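Local coordinates for alpha-14 giardin (Giardia lamblia, PDB 3CHJ), which binds calcium and, in its presence, phospholipids as a member of the annexin family, and may link the lipid bilayer to the underlying axoneme, at residues 121-124 / 125-129; 171-174 / 175-179; 287-290 / 291-295. One frame throughout, in Å; residues are numbered along the deposited sequence.

Contact 1 of 3, residues 121-124 / 125-129; sequences QLYY and QLYND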
loop_
_atom_site.group_PDB
_atom_site.type_symbol
_atom_site.label_atom_id
_atom_site.label_comp_id
_atom_site.label_asym_id
_atom_site.label_seq_id
_atom_site.Cartn_x
_atom_site.Cartn_y
_atom_site.Cartn_z
ATOM N N GLN A 121 13.464 -6.120 10.807
ATOM C CA GLN A 121 13.704 -6.942 11.987
ATOM C C GLN A 121 12.634 -8.032 12.147
ATOM O O GLN A 121 12.952 -9.224 12.344
ATOM C CB GLN A 121 13.742 -6.028 13.223
ATOM C CG GLN A 121 14.928 -5.044 13.211
ATOM C CD GLN A 121 14.943 -4.059 14.383
ATOM O OE1 GLN A 121 15.042 -2.839 14.185
ATOM N NE2 GLN A 121 14.874 -4.578 15.599
ATOM N N LEU A 122 11.373 -7.625 12.004
ATOM C CA LEU A 122 10.266 -8.575 12.118
ATOM C C LEU A 122 10.343 -9.656 11.050
ATOM O O LEU A 122 10.085 -10.832 11.326
ATOM C CB LEU A 122 8.907 -7.871 12.086
ATOM C CG LEU A 122 7.721 -8.811 12.309
ATOM C CD1 LEU A 122 7.803 -9.578 13.667
ATOM C CD2 LEU A 122 6.416 -8.041 12.205
ATOM N N TYR A 123 10.700 -9.260 9.825
ATOM C CA TYR A 123 10.853 -10.237 8.741
ATOM C C TYR A 123 11.869 -11.328 9.090
ATOM O O TYR A 123 11.634 -12.519 8.877
ATOM C CB TYR A 123 11.268 -9.552 7.417
ATOM C CG TYR A 123 11.004 -10.435 6.214
ATOM C CD1 TYR A 123 9.751 -10.393 5.572
ATOM C CD2 TYR A 123 11.972 -11.317 5.731
ATOM C CE1 TYR A 123 9.474 -11.218 4.505
ATOM C CE2 TYR A 123 11.710 -12.141 4.641
ATOM C CZ TYR A 123 10.452 -12.098 4.045
ATOM O OH TYR A 123 10.143 -12.910 2.987
ATOM N N TYR A 124 13.016 -10.898 9.609
ATOM C CA TYR A 124 14.039 -11.834 10.019
ATOM C C TYR A 124 13.528 -12.740 11.144
ATOM O O TYR A 124 13.794 -13.942 11.125
ATOM C CB TYR A 124 15.311 -11.091 10.453
ATOM C CG TYR A 124 16.372 -12.073 10.854
ATOM C CD1 TYR A 124 16.578 -12.384 12.202
ATOM C CD2 TYR A 124 17.133 -12.724 9.892
ATOM C CE1 TYR A 124 17.559 -13.314 12.588
ATOM C CE2 TYR A 124 18.105 -13.661 10.254
ATOM C CZ TYR A 124 18.306 -13.947 11.601
ATOM O OH TYR A 124 19.273 -14.882 11.929
ATOM N N GLN A 125 12.812 -12.170 12.110
ATOM C CA GLN A 125 12.245 -12.990 13.210
ATOM C C GLN A 125 11.257 -14.039 12.745
ATOM O O GLN A 125 11.214 -15.131 13.289
ATOM C CB GLN A 125 11.640 -12.125 14.307
ATOM C CG GLN A 125 12.663 -11.241 15.018
ATOM C CD GLN A 125 13.880 -12.005 15.580
ATOM O OE1 GLN A 125 15.005 -11.473 15.610
ATOM N NE2 GLN A 125 13.659 -13.234 16.041
ATOM N N LEU A 126 10.465 -13.709 11.729
ATOM C CA LEU A 126 9.437 -14.618 11.238
ATOM C C LEU A 126 9.970 -15.691 10.314
ATOM O O LEU A 126 9.486 -16.824 10.326
ATOM C CB LEU A 126 8.346 -13.832 10.501
ATOM C CG LEU A 126 7.461 -12.886 11.324
ATOM C CD1 LEU A 126 6.608 -12.065 10.404
ATOM C CD2 LEU A 126 6.575 -13.699 12.284
ATOM N N TYR A 127 10.962 -15.332 9.501
ATOM C CA TYR A 127 11.339 -16.149 8.353
ATOM C C TYR A 127 12.800 -16.590 8.302
ATOM O O TYR A 127 13.160 -17.405 7.438
ATOM C CB TYR A 127 10.988 -15.424 7.045
ATOM C CG TYR A 127 9.521 -15.079 6.967
ATOM C CD1 TYR A 127 8.543 -16.088 7.055
ATOM C CD2 TYR A 127 9.106 -13.768 6.796
ATOM C CE1 TYR A 127 7.177 -15.775 7.002
ATOM C CE2 TYR A 127 7.756 -13.442 6.749
ATOM C CZ TYR A 127 6.802 -14.446 6.844
ATOM O OH TYR A 127 5.460 -14.128 6.783
ATOM N N ASN A 128 13.627 -16.044 9.201
ATOM C CA ASN A 128 15.068 -16.350 9.250
ATOM C C ASN A 128 15.786 -15.925 7.968
ATOM O O ASN A 128 16.834 -16.472 7.600
ATOM C CB ASN A 128 15.279 -17.858 9.514
ATOM C CG ASN A 128 16.728 -18.225 9.740
ATOM O OD1 ASN A 128 17.439 -17.542 10.465
ATOM N ND2 ASN A 128 17.169 -19.331 9.134
ATOM N N ASP A 129 15.208 -14.934 7.292
ATOM C CA ASP A 129 15.749 -14.398 6.050
ATOM C C ASP A 129 15.863 -12.903 6.176
ATOM O O ASP A 129 15.094 -12.280 6.908
ATOM C CB ASP A 129 14.778 -14.648 4.890
ATOM C CG ASP A 129 14.693 -16.099 4.491
ATOM O OD1 ASP A 129 15.678 -16.859 4.671
ATOM O OD2 ASP A 129 13.621 -16.477 3.976
HETATM O O HOH W 1 15.193 -8.958 14.907
HETATM O O HOH W 2 11.590 -15.229 2.881
HETATM O O HOH W 3 19.860 -16.595 10.025
#
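Gln121 meets Gln125 through its carbonyl, which accepts Gln125 N and lies against Gln125 CG near the end of helix 113-127. A water that donates to Gln125 OE1 at 2.6 Å also reaches Gln121 O, though weakly. Leu122 pairs with Leu126: CG of Leu122 and CD1 of Leu126 are 3.9 Å apart. Leu126 also touches Gln84 of helix 82-94.

Tyr123 offers one ring face to the edge of Tyr127 in a T-shaped pair, with centroids 4.7 Å apart. The planes meet at 57°. Opposite first torsions bring the rings together: CG of Tyr123 lies beside its carbonyl carbon (chi1 -162°), that of Tyr127 beside its backbone N (chi1 -57°). Tyr127 CD2 stands over the centre of the Tyr123 ring, 3.4 Å from CE1 of Tyr123. The phenol OH of Tyr123 shares a water with Asp129 OD2, the water donating to the carboxylate.

Tyr124 O takes Asn128 N at 2.9 Å as the last turn closes, before Asn128 leaves the helix with positive phi. Their side chains run alongside, and one water joins Tyr124 OH to Asn128 OD1. Tyr124 CA approaches Asp129 O at 3.3 Å in a CA-H...O contact. Asp129 O has no conventional partner in the model, so this C-H and the edges of the Tyr123 and Tyr124 rings probably give a buried carbonyl modest electrostatic compensation.

Contact 2 of 3, residues 171-174 / 175-179; sequences LVRK and AIETK. With CA (calcium ion), chain B.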
loop_
_atom_site.group_PDB
_atom_site.type_symbol
_atom_site.label_atom_id
_atom_site.label_comp_id
_atom_site.label_asym_id
_atom_site.label_seq_id
_atom_site.Cartn_x
_atom_site.Cartn_y
_atom_site.Cartn_z
ATOM N N LEU A 171 19.559 18.450 -11.681
ATOM C CA LEU A 171 19.851 17.094 -12.132
ATOM C C LEU A 171 18.604 16.319 -12.593
ATOM O O LEU A 171 18.629 15.652 -13.637
ATOM C CB LEU A 171 20.589 16.325 -11.029
ATOM C CG LEU A 171 22.029 16.813 -10.799
ATOM C CD1 LEU A 171 22.556 16.226 -9.506
ATOM C CD2 LEU A 171 22.917 16.440 -11.977
ATOM N N VAL A 172 17.519 16.437 -11.826
ATOM C CA VAL A 172 16.302 15.727 -12.217
ATOM C C VAL A 172 15.625 16.332 -13.458
ATOM O O VAL A 172 15.081 15.603 -14.291
ATOM C CB VAL A 172 15.314 15.490 -11.048
ATOM C CG1 VAL A 172 14.421 16.710 -10.740
ATOM C CG2 VAL A 172 14.470 14.242 -11.365
ATOM N N ARG A 173 15.702 17.654 -13.590
ATOM C CA ARG A 173 15.255 18.296 -14.825
ATOM C C ARG A 173 16.038 17.791 -16.033
ATOM O O ARG A 173 15.456 17.479 -17.074
ATOM C CB ARG A 173 15.338 19.818 -14.727
ATOM C CG ARG A 173 14.994 20.525 -16.026
ATOM C CD ARG A 173 13.509 20.381 -16.367
ATOM N NE ARG A 173 13.096 21.355 -17.388
ATOM C CZ ARG A 173 11.831 21.663 -17.670
ATOM N NH1 ARG A 173 10.831 21.066 -17.037
ATOM N NH2 ARG A 173 11.559 22.571 -18.601
ATOM N N LYS A 174 17.362 17.711 -15.900
ATOM C CA LYS A 174 18.207 17.160 -16.959
ATOM C C LYS A 174 17.758 15.749 -17.349
ATOM O O LYS A 174 17.582 15.436 -18.528
ATOM C CB LYS A 174 19.678 17.185 -16.517
ATOM C CG LYS A 174 20.694 16.755 -17.568
ATOM C CD LYS A 174 20.936 15.250 -17.550
ATOM C CE LYS A 174 21.700 14.775 -18.777
ATOM N NZ LYS A 174 21.976 13.303 -18.743
ATOM N N ALA A 175 17.520 14.922 -16.337
ATOM C CA ALA A 175 17.061 13.555 -16.558
ATOM C C ALA A 175 15.700 13.510 -17.261
ATOM O O ALA A 175 15.483 12.703 -18.160
ATOM C CB ALA A 175 17.015 12.814 -15.221
ATOM N N ILE A 176 14.789 14.383 -16.849
ATOM C CA ILE A 176 13.457 14.440 -17.446
ATOM C C ILE A 176 13.520 14.861 -18.924
ATOM O O ILE A 176 12.741 14.393 -19.755
ATOM C CB ILE A 176 12.563 15.369 -16.613
ATOM C CG1 ILE A 176 12.169 14.656 -15.304
ATOM C CG2 ILE A 176 11.331 15.821 -17.412
ATOM C CD1 ILE A 176 11.529 15.558 -14.245
ATOM N N GLU A 177 14.479 15.724 -19.240
ATOM C CA GLU A 177 14.580 16.259 -20.599
ATOM C C GLU A 177 15.077 15.259 -21.620
ATOM O O GLU A 177 14.713 15.359 -22.798
ATOM C CB GLU A 177 15.421 17.540 -20.634
ATOM C CG GLU A 177 14.676 18.726 -20.076
ATOM C CD GLU A 177 15.391 20.050 -20.297
ATOM O OE1 GLU A 177 16.153 20.181 -21.278
ATOM O OE2 GLU A 177 15.175 20.972 -19.494
ATOM N N THR A 178 15.885 14.287 -21.185
ATOM C CA THR A 178 16.453 13.285 -22.100
ATOM C C THR A 178 15.571 12.048 -22.230
ATOM O O THR A 178 15.051 11.528 -21.222
ATOM C CB THR A 178 17.839 12.819 -21.638
ATOM O OG1 THR A 178 17.720 12.204 -20.341
ATOM C CG2 THR A 178 18.826 13.985 -21.552
ATOM N N LYS A 179 15.405 11.570 -23.463
ATOM C CA LYS A 179 14.645 10.355 -23.724
ATOM C C LYS A 179 15.358 9.139 -23.135
ATOM O O LYS A 179 16.525 8.879 -23.441
ATOM C CB LYS A 179 14.433 10.173 -25.228
ATOM C CG LYS A 179 13.475 9.059 -25.601
ATOM C CD LYS A 179 13.465 8.834 -27.109
ATOM C CE LYS A 179 12.710 9.952 -27.824
ATOM N NZ LYS A 179 12.708 9.786 -29.311
HETATM CA CA CA B . 16.155 10.821 -19.209
HETATM O O HOH W 4 14.066 23.879 -19.560
#
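The calcium site of this annexin forms where helix 162-177 runs out into its loop, and the last turn and the residue after it supply three of the seven ligand atoms. Ala175 O binds the calcium ion at 2.3 Å; Thr178 grips it twice, through its O and its OG1, each at 2.4 Å. The hydroxyl gets there because chi1 of Thr178 is 61°, which sets OG1 between the backbone N and the carbonyl carbon while CG2 turns back toward Lys174. Gly180, Glu185 and Glu224 complete the protein ligands.

The helical bonding weakens at its end: Glu177 N is held by Arg173 O at 3.0 Å, but Thr178 N bonds only weakly, to Lys174 O and to Ala175 O. The aliphatic part of Lys174 passes Thr178, CE to CG2 at 4.1 Å, on its way to salt bridges with Glu185 and Asp184; Glu185 is thus both a calcium ligand and a partner of this lysine.

On another side of the turn, Arg173 NE meets Glu177 OE2 at 3.0 Å in a salt bridge whose hydrogen bond is weak and bent. The guanidinium and carboxylate planes stand 80° apart, and a water spans Arg173 NH2 and Glu177 OE2. Arg173 finds its stronger partner in Asp215, and makes a cation-pi contact with Tyr212. Another flank packs on helix 186-195, with Leu171 against Arg191, Val172 against Ile192 and both Ala175 and Ile176 against Trp189.

Contact 3 of 3, residues 287-290 / 291-295; sequences YGQA and FDERC
Helix 291-298 begins with Ala290 at its N-cap, just after the short loop that leaves helix 279-287. Alanine has no side-chain acceptor to offer the first turn. Its backbone N gives its hydrogen to a water, which in turn donates to Glu293 OE1 at 2.7 Å; the return bond that a capping box would make directly goes through water here. The carbonyl of Ala290 opens the helical bonding: Arg294 N approaches nearly along the C=O axis at 3.2 Å with a straight hydrogen bond, while Glu293 N adds a weaker one.

Gln289 reaches over this first turn. Its chain is extended, with CG anti to the backbone N (chi1 179°), and the amide lands between Glu293 and Arg294. NE2 of Gln289 donates to Glu293 OE2 at 2.8 Å, meeting it from above the carboxylate plane. The amide and carboxylate planes are 82° apart. Gln289 OE1 turns to the arginine: it lies 3.4 Å from Arg294 CD and accepts from a water that also takes a hydrogen from Arg294 NH1. With NE2 on the carboxylate and OE1 on a water, the amide's orientation is probably set. The Glu293 carboxylate likewise has one oxygen on the amide and the other on the Ala290 water.

Arg294 makes its salt bridge with Glu298 one turn on, and Asp292 makes one with Lys280 of helix 279-287. Phe291 turns inward, its ring meeting Tyr283 and Phe255 edge-to-face and Trp311 at a steep angle, while Cys295 packs on Ile307 and Lys308 of helix 301-310.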
loop_
_atom_site.group_PDB
_atom_site.type_symbol
_atom_site.label_atom_id
_atom_site.label_comp_id
_atom_site.label_asym_id
_atom_site.label_seq_id
_atom_site.Cartn_x
_atom_site.Cartn_y
_atom_site.Cartn_z
ATOM N N TYR A 287 -9.580 11.663 -10.870
ATOM C CA TYR A 287 -10.127 10.792 -11.923
ATOM C C TYR A 287 -11.508 11.207 -12.427
ATOM O O TYR A 287 -12.000 10.625 -13.400
ATOM C CB TYR A 287 -10.127 9.298 -11.498
ATOM C CG TYR A 287 -8.731 8.881 -11.127
ATOM C CD1 TYR A 287 -8.379 8.661 -9.796
ATOM C CD2 TYR A 287 -7.743 8.789 -12.102
ATOM C CE1 TYR A 287 -7.058 8.333 -9.446
ATOM C CE2 TYR A 287 -6.443 8.464 -11.773
ATOM C CZ TYR A 287 -6.103 8.238 -10.456
ATOM O OH TYR A 287 -4.789 7.930 -10.165
ATOM N N GLY A 288 -12.124 12.194 -11.772
ATOM C CA GLY A 288 -13.426 12.722 -12.233
ATOM C C GLY A 288 -14.671 11.921 -11.885
ATOM O O GLY A 288 -15.789 12.451 -11.880
ATOM N N GLN A 289 -14.487 10.645 -11.580
ATOM C CA GLN A 289 -15.576 9.759 -11.195
ATOM C C GLN A 289 -15.491 9.490 -9.689
ATOM O O GLN A 289 -14.394 9.324 -9.150
ATOM C CB GLN A 289 -15.466 8.448 -11.978
ATOM C CG GLN A 289 -16.551 7.415 -11.647
ATOM C CD GLN A 289 -16.451 6.156 -12.478
ATOM O OE1 GLN A 289 -15.365 5.678 -12.796
ATOM N NE2 GLN A 289 -17.606 5.590 -12.814
ATOM N N ALA A 290 -16.639 9.426 -9.017
ATOM C CA ALA A 290 -16.679 9.013 -7.604
ATOM C C ALA A 290 -16.148 7.602 -7.435
ATOM O O ALA A 290 -16.462 6.714 -8.221
ATOM C CB ALA A 290 -18.116 9.084 -7.054
ATOM N N PHE A 291 -15.356 7.402 -6.390
ATOM C CA PHE A 291 -14.837 6.077 -6.041
ATOM C C PHE A 291 -15.943 5.043 -5.962
ATOM O O PHE A 291 -15.807 3.939 -6.515
ATOM C CB PHE A 291 -14.116 6.161 -4.688
ATOM C CG PHE A 291 -13.514 4.846 -4.218
ATOM C CD1 PHE A 291 -12.184 4.542 -4.488
ATOM C CD2 PHE A 291 -14.281 3.934 -3.485
ATOM C CE1 PHE A 291 -11.632 3.342 -4.051
ATOM C CE2 PHE A 291 -13.739 2.730 -3.054
ATOM C CZ PHE A 291 -12.417 2.427 -3.338
ATOM N N ASP A 292 -17.037 5.397 -5.282
ATOM C CA ASP A 292 -18.117 4.425 -5.083
ATOM C C ASP A 292 -18.732 4.012 -6.411
ATOM O O ASP A 292 -19.171 2.875 -6.563
ATOM C CB ASP A 292 -19.187 4.968 -4.124
ATOM C CG ASP A 292 -18.724 5.006 -2.671
ATOM O OD1 ASP A 292 -17.629 4.480 -2.341
ATOM O OD2 ASP A 292 -19.467 5.589 -1.846
ATOM N N GLU A 293 -18.756 4.933 -7.376
ATOM C CA GLU A 293 -19.334 4.627 -8.683
ATOM C C GLU A 293 -18.454 3.663 -9.467
ATOM O O GLU A 293 -18.954 2.727 -10.091
ATOM C CB GLU A 293 -19.575 5.915 -9.466
ATOM C CG GLU A 293 -20.267 5.720 -10.800
ATOM C CD GLU A 293 -20.389 7.021 -11.579
ATOM O OE1 GLU A 293 -20.895 8.018 -11.008
ATOM O OE2 GLU A 293 -19.972 7.037 -12.753
ATOM N N ARG A 294 -17.140 3.881 -9.432
ATOM C CA ARG A 294 -16.208 2.936 -10.033
ATOM C C ARG A 294 -16.297 1.563 -9.359
ATOM O O ARG A 294 -16.350 0.534 -10.021
ATOM C CB ARG A 294 -14.766 3.473 -10.001
ATOM C CG ARG A 294 -13.775 2.598 -10.762
ATOM C CD ARG A 294 -14.061 2.600 -12.276
ATOM N NE ARG A 294 -13.182 1.688 -12.999
ATOM C CZ ARG A 294 -11.960 2.010 -13.413
ATOM N NH1 ARG A 294 -11.475 3.225 -13.181
ATOM N NH2 ARG A 294 -11.225 1.120 -14.060
ATOM N N CYS A 295 -16.339 1.562 -8.035
ATOM C CA CYS A 295 -16.451 0.321 -7.277
ATOM C C CYS A 295 -17.739 -0.446 -7.629
ATOM O O CYS A 295 -17.706 -1.677 -7.767
ATOM C CB CYS A 295 -16.372 0.628 -5.782
ATOM S SG CYS A 295 -15.987 -0.807 -4.759
HETATM O O HOH W 5 -12.771 5.915 -12.286
HETATM O O HOH W 6 -19.134 10.004 -10.376
#

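How the contacts relate
The three contacts follow in series along an all-helical chain and share no helix: contact 1 closes helix 113-127, contact 2 closes helix 162-177 and contact 3 opens helix 291-298. Their centres are 34 to 39 Å apart, and even the closest two, contacts 2 and 3, keep their nearest atoms about 18 Å apart. Contacts 1 and 3 lie on opposite sides of the chain's centre, contact 3 within the fourth annexin repeat and contact 1 in an earlier annexin region. Each is confined to one helix end, and none touches another. Among the three, contact 2 holds the calcium ion, tying a helix end to calcium binding.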